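Local structure of S-adenosylmethionine decarboxylase proenzyme (2III) at residues Tyr37-Gln49 with His53-Ala62. The protein probably decarboxylates S-adenosylmethionine to S-adenosylmethioninamine, the propylamine donor for spermidine and spermine synthesis. Numbering follows the deposited sequence.
Sequences YANLTKISSHYYQ and HGATGVVLLA
Val58 O accepts a hydrogen bond from His46 N at 2.9 Å, with an N-H...O angle of 167°. The CA of Ser45 also touches this oxygen, 3.3 Å from Val58 O. Val58 N returns a bond to His46 O. Tyr48 and Thr56 form a second such pair. The strands 44-49 and 55-61 run antiparallel at 175° as a beta hairpin; the first is part of strand 42-49, one of the two outermost in the chain's six-stranded antiparallel sheet. Near the start of strand 42-49, Ile43 and Ser44 both face Leu60, a classic beta bulge. Ile43 N binds Leu60 O, and Leu60 N binds Ser44 O. On the face with Ser44 and His46, Leu60 CD1 lies in the plane of the imidazole at its edge, 3.9 Å from His46 CE1. The ring stacks on His46 of the second subunit, so this face meets the dimer partner. Thr56, on the same face, bonds through OG1 to His69, the predicted proton acceptor for processing. On the other face the Tyr47 ring meets Gly57 obliquely, with Tyr47 CD2 3.7 Å from Gly57 CA, and packs on helix 24-37. Val59 CG1 meets Lys42 CG at 3.6 Å; a chi1 of -173° sets this methyl opposite Val59 N.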
loop_
_atom_site.group_PDB
_atom_site.type_symbol
_atom_site.label_atom_id
_atom_site.label_comp_id
_atom_site.label_asym_id
_atom_site.label_seq_id
_atom_site.Cartn_x
_atom_site.Cartn_y
_atom_site.Cartn_z
ATOM N N TYR A 37 -1.737 5.716 -18.467
ATOM C CA TYR A 37 -1.292 7.100 -18.543
ATOM C C TYR A 37 0.137 7.239 -18.021
ATOM O O TYR A 37 0.918 8.022 -18.553
ATOM C CB TYR A 37 -2.225 7.996 -17.724
ATOM C CG TYR A 37 -1.772 9.437 -17.607
ATOM C CD1 TYR A 37 -2.094 10.376 -18.589
ATOM C CD2 TYR A 37 -1.018 9.862 -16.512
ATOM C CE1 TYR A 37 -1.675 11.706 -18.481
ATOM C CE2 TYR A 37 -0.596 11.182 -16.396
ATOM C CZ TYR A 37 -0.925 12.098 -17.381
ATOM O OH TYR A 37 -0.495 13.401 -17.268
ATOM N N ALA A 38 0.478 6.482 -16.978
ATOM C CA ALA A 38 1.819 6.552 -16.392
ATOM C C ALA A 38 2.808 5.618 -17.071
ATOM O O ALA A 38 3.986 5.577 -16.708
ATOM C CB ALA A 38 1.759 6.237 -14.903
ATOM N N ASN A 39 2.323 4.866 -18.052
ATOM C CA ASN A 39 3.152 3.923 -18.785
ATOM C C ASN A 39 3.788 2.902 -17.835
ATOM O O ASN A 39 4.958 2.529 -17.980
ATOM C CB ASN A 39 4.247 4.663 -19.557
ATOM C CG ASN A 39 4.846 3.814 -20.661
ATOM O OD1 ASN A 39 5.985 4.030 -21.078
ATOM N ND2 ASN A 39 4.074 2.851 -21.150
ATOM N N LEU A 40 3.013 2.465 -16.850
ATOM C CA LEU A 40 3.495 1.482 -15.896
ATOM C C LEU A 40 3.118 0.102 -16.399
ATOM O O LEU A 40 2.141 -0.053 -17.128
ATOM C CB LEU A 40 2.873 1.713 -14.517
ATOM C CG LEU A 40 3.414 2.871 -13.677
ATOM C CD1 LEU A 40 2.561 3.044 -12.427
ATOM C CD2 LEU A 40 4.858 2.591 -13.300
ATOM N N THR A 41 3.896 -0.899 -16.014
ATOM C CA THR A 41 3.616 -2.262 -16.428
ATOM C C THR A 41 3.019 -3.031 -15.245
ATOM O O THR A 41 3.564 -3.046 -14.135
ATOM C CB THR A 41 4.908 -2.948 -16.972
ATOM O OG1 THR A 41 4.687 -4.358 -17.121
ATOM C CG2 THR A 41 6.097 -2.685 -16.052
ATOM N N LYS A 42 1.879 -3.656 -15.497
ATOM C CA LYS A 42 1.163 -4.399 -14.477
ATOM C C LYS A 42 1.494 -5.883 -14.422
ATOM O O LYS A 42 1.739 -6.520 -15.444
ATOM C CB LYS A 42 -0.347 -4.244 -14.704
ATOM C CG LYS A 42 -1.208 -5.089 -13.782
ATOM C CD LYS A 42 -2.689 -5.003 -14.135
ATOM C CE LYS A 42 -3.006 -5.743 -15.422
ATOM N NZ LYS A 42 -4.475 -5.804 -15.672
ATOM N N ILE A 43 1.508 -6.427 -13.213
ATOM C CA ILE A 43 1.718 -7.855 -13.040
ATOM C C ILE A 43 0.293 -8.408 -13.003
ATOM O O ILE A 43 -0.074 -9.286 -13.784
ATOM C CB ILE A 43 2.403 -8.185 -11.701
ATOM C CG1 ILE A 43 3.871 -7.752 -11.737
ATOM C CG2 ILE A 43 2.267 -9.672 -11.409
ATOM C CD1 ILE A 43 4.590 -7.937 -10.412
ATOM N N SER A 44 -0.506 -7.854 -12.091
ATOM C CA SER A 44 -1.897 -8.251 -11.905
ATOM C C SER A 44 -2.675 -7.150 -11.181
ATOM O O SER A 44 -2.097 -6.176 -10.702
ATOM C CB SER A 44 -1.967 -9.540 -11.086
ATOM O OG SER A 44 -1.435 -9.350 -9.785
ATOM N N SER A 45 -3.990 -7.314 -11.100
ATOM C CA SER A 45 -4.837 -6.335 -10.436
ATOM C C SER A 45 -6.006 -7.046 -9.759
ATOM O O SER A 45 -6.575 -7.996 -10.305
ATOM C CB SER A 45 -5.354 -5.303 -11.446
ATOM O OG SER A 45 -6.220 -5.895 -12.398
ATOM N N HIS A 46 -6.362 -6.582 -8.565
ATOM C CA HIS A 46 -7.443 -7.196 -7.809
ATOM C C HIS A 46 -8.369 -6.170 -7.189
ATOM O O HIS A 46 -7.920 -5.196 -6.578
ATOM C CB HIS A 46 -6.841 -8.109 -6.745
ATOM C CG HIS A 46 -5.741 -8.968 -7.279
ATOM N ND1 HIS A 46 -4.427 -8.552 -7.311
ATOM C CD2 HIS A 46 -5.778 -10.153 -7.930
ATOM C CE1 HIS A 46 -3.702 -9.443 -7.962
ATOM N NE2 HIS A 46 -4.498 -10.423 -8.350
ATOM N N TYR A 47 -9.668 -6.404 -7.360
ATOM C CA TYR A 47 -10.691 -5.506 -6.854
ATOM C C TYR A 47 -11.706 -6.187 -5.963
ATOM O O TYR A 47 -11.915 -7.397 -6.044
ATOM C CB TYR A 47 -11.420 -4.851 -8.018
ATOM C CG TYR A 47 -10.488 -4.155 -8.974
ATOM C CD1 TYR A 47 -9.790 -4.872 -9.948
ATOM C CD2 TYR A 47 -10.274 -2.781 -8.881
ATOM C CE1 TYR A 47 -8.895 -4.234 -10.809
ATOM C CE2 TYR A 47 -9.384 -2.133 -9.730
ATOM C CZ TYR A 47 -8.698 -2.861 -10.690
ATOM O OH TYR A 47 -7.814 -2.211 -11.521
ATOM N N TYR A 48 -12.338 -5.398 -5.104
ATOM C CA TYR A 48 -13.355 -5.925 -4.215
ATOM C C TYR A 48 -14.480 -4.914 -4.022
ATOM O O TYR A 48 -14.234 -3.738 -3.778
ATOM C CB TYR A 48 -12.759 -6.287 -2.857
ATOM C CG TYR A 48 -13.739 -7.048 -1.998
ATOM C CD1 TYR A 48 -14.077 -8.367 -2.298
ATOM C CD2 TYR A 48 -14.367 -6.435 -0.913
ATOM C CE1 TYR A 48 -15.020 -9.060 -1.538
ATOM C CE2 TYR A 48 -15.312 -7.120 -0.145
ATOM C CZ TYR A 48 -15.633 -8.430 -0.466
ATOM O OH TYR A 48 -16.565 -9.106 0.282
ATOM N N GLN A 49 -15.715 -5.387 -4.140
ATOM C CA GLN A 49 -16.894 -4.545 -3.977
ATOM C C GLN A 49 -17.420 -4.681 -2.556
ATOM O O GLN A 49 -17.682 -5.789 -2.090
ATOM C CB GLN A 49 -17.979 -4.972 -4.974
ATOM C CG GLN A 49 -19.296 -4.211 -4.875
ATOM C CD GLN A 49 -19.147 -2.728 -5.153
ATOM O OE1 GLN A 49 -19.244 -1.900 -4.245
ATOM N NE2 GLN A 49 -18.904 -2.384 -6.414
ATOM N N HIS A 53 -21.754 -0.133 -0.692
ATOM C CA HIS A 53 -20.971 0.511 -1.737
ATOM C C HIS A 53 -19.529 0.705 -1.289
ATOM O O HIS A 53 -19.175 0.416 -0.143
ATOM C CB HIS A 53 -21.587 1.861 -2.117
ATOM C CG HIS A 53 -21.952 2.719 -0.945
ATOM N ND1 HIS A 53 -21.070 2.999 0.079
ATOM C CD2 HIS A 53 -23.089 3.395 -0.654
ATOM C CE1 HIS A 53 -21.647 3.810 0.946
ATOM N NE2 HIS A 53 -22.873 4.067 0.525
ATOM N N GLY A 54 -18.696 1.197 -2.198
ATOM C CA GLY A 54 -17.303 1.405 -1.864
ATOM C C GLY A 54 -16.522 0.211 -2.350
ATOM O O GLY A 54 -17.065 -0.890 -2.425
ATOM N N ALA A 55 -15.246 0.415 -2.661
ATOM C CA ALA A 55 -14.423 -0.669 -3.175
ATOM C C ALA A 55 -12.929 -0.521 -2.908
ATOM O O ALA A 55 -12.431 0.564 -2.609
ATOM C CB ALA A 55 -14.660 -0.808 -4.696
ATOM N N THR A 56 -12.226 -1.639 -3.017
ATOM C CA THR A 56 -10.783 -1.675 -2.860
ATOM C C THR A 56 -10.202 -2.107 -4.199
ATOM O O THR A 56 -10.807 -2.896 -4.934
ATOM C CB THR A 56 -10.345 -2.680 -1.787
ATOM O OG1 THR A 56 -10.688 -2.174 -0.492
ATOM C CG2 THR A 56 -8.840 -2.907 -1.850
ATOM N N GLY A 57 -9.039 -1.565 -4.527
ATOM C CA GLY A 57 -8.386 -1.916 -5.771
ATOM C C GLY A 57 -6.893 -1.895 -5.528
ATOM O O GLY A 57 -6.379 -0.945 -4.936
ATOM N N VAL A 58 -6.199 -2.946 -5.947
ATOM C CA VAL A 58 -4.757 -3.010 -5.777
ATOM C C VAL A 58 -4.123 -3.533 -7.053
ATOM O O VAL A 58 -4.627 -4.469 -7.673
ATOM C CB VAL A 58 -4.356 -3.934 -4.613
ATOM C CG1 VAL A 58 -4.780 -5.357 -4.916
ATOM C CG2 VAL A 58 -2.844 -3.866 -4.388
ATOM N N VAL A 59 -3.022 -2.915 -7.453
ATOM C CA VAL A 59 -2.317 -3.332 -8.653
ATOM C C VAL A 59 -0.868 -3.608 -8.289
ATOM O O VAL A 59 -0.185 -2.735 -7.751
ATOM C CB VAL A 59 -2.329 -2.231 -9.727
ATOM C CG1 VAL A 59 -1.736 -2.765 -11.036
ATOM C CG2 VAL A 59 -3.743 -1.716 -9.932
ATOM N N LEU A 60 -0.407 -4.827 -8.551
ATOM C CA LEU A 60 0.987 -5.172 -8.299
ATOM C C LEU A 60 1.726 -4.745 -9.570
ATOM O O LEU A 60 1.340 -5.130 -10.674
ATOM C CB LEU A 60 1.155 -6.682 -8.064
ATOM C CG LEU A 60 0.707 -7.256 -6.710
ATOM C CD1 LEU A 60 -0.799 -7.164 -6.574
ATOM C CD2 LEU A 60 1.144 -8.701 -6.597
ATOM N N LEU A 61 2.764 -3.931 -9.418
ATOM C CA LEU A 61 3.532 -3.452 -10.564
ATOM C C LEU A 61 4.778 -4.293 -10.806
ATOM O O LEU A 61 5.245 -4.993 -9.908
ATOM C CB LEU A 61 3.947 -1.993 -10.352
ATOM C CG LEU A 61 2.808 -1.026 -10.032
ATOM C CD1 LEU A 61 3.371 0.382 -9.869
ATOM C CD2 LEU A 61 1.762 -1.069 -11.140
ATOM N N ALA A 62 5.316 -4.210 -12.021
ATOM C CA ALA A 62 6.513 -4.961 -12.379
ATOM C C ALA A 62 7.715 -4.039 -12.503
ATOM O O ALA A 62 7.627 -2.968 -13.101
ATOM C CB ALA A 62 6.290 -5.701 -13.688
#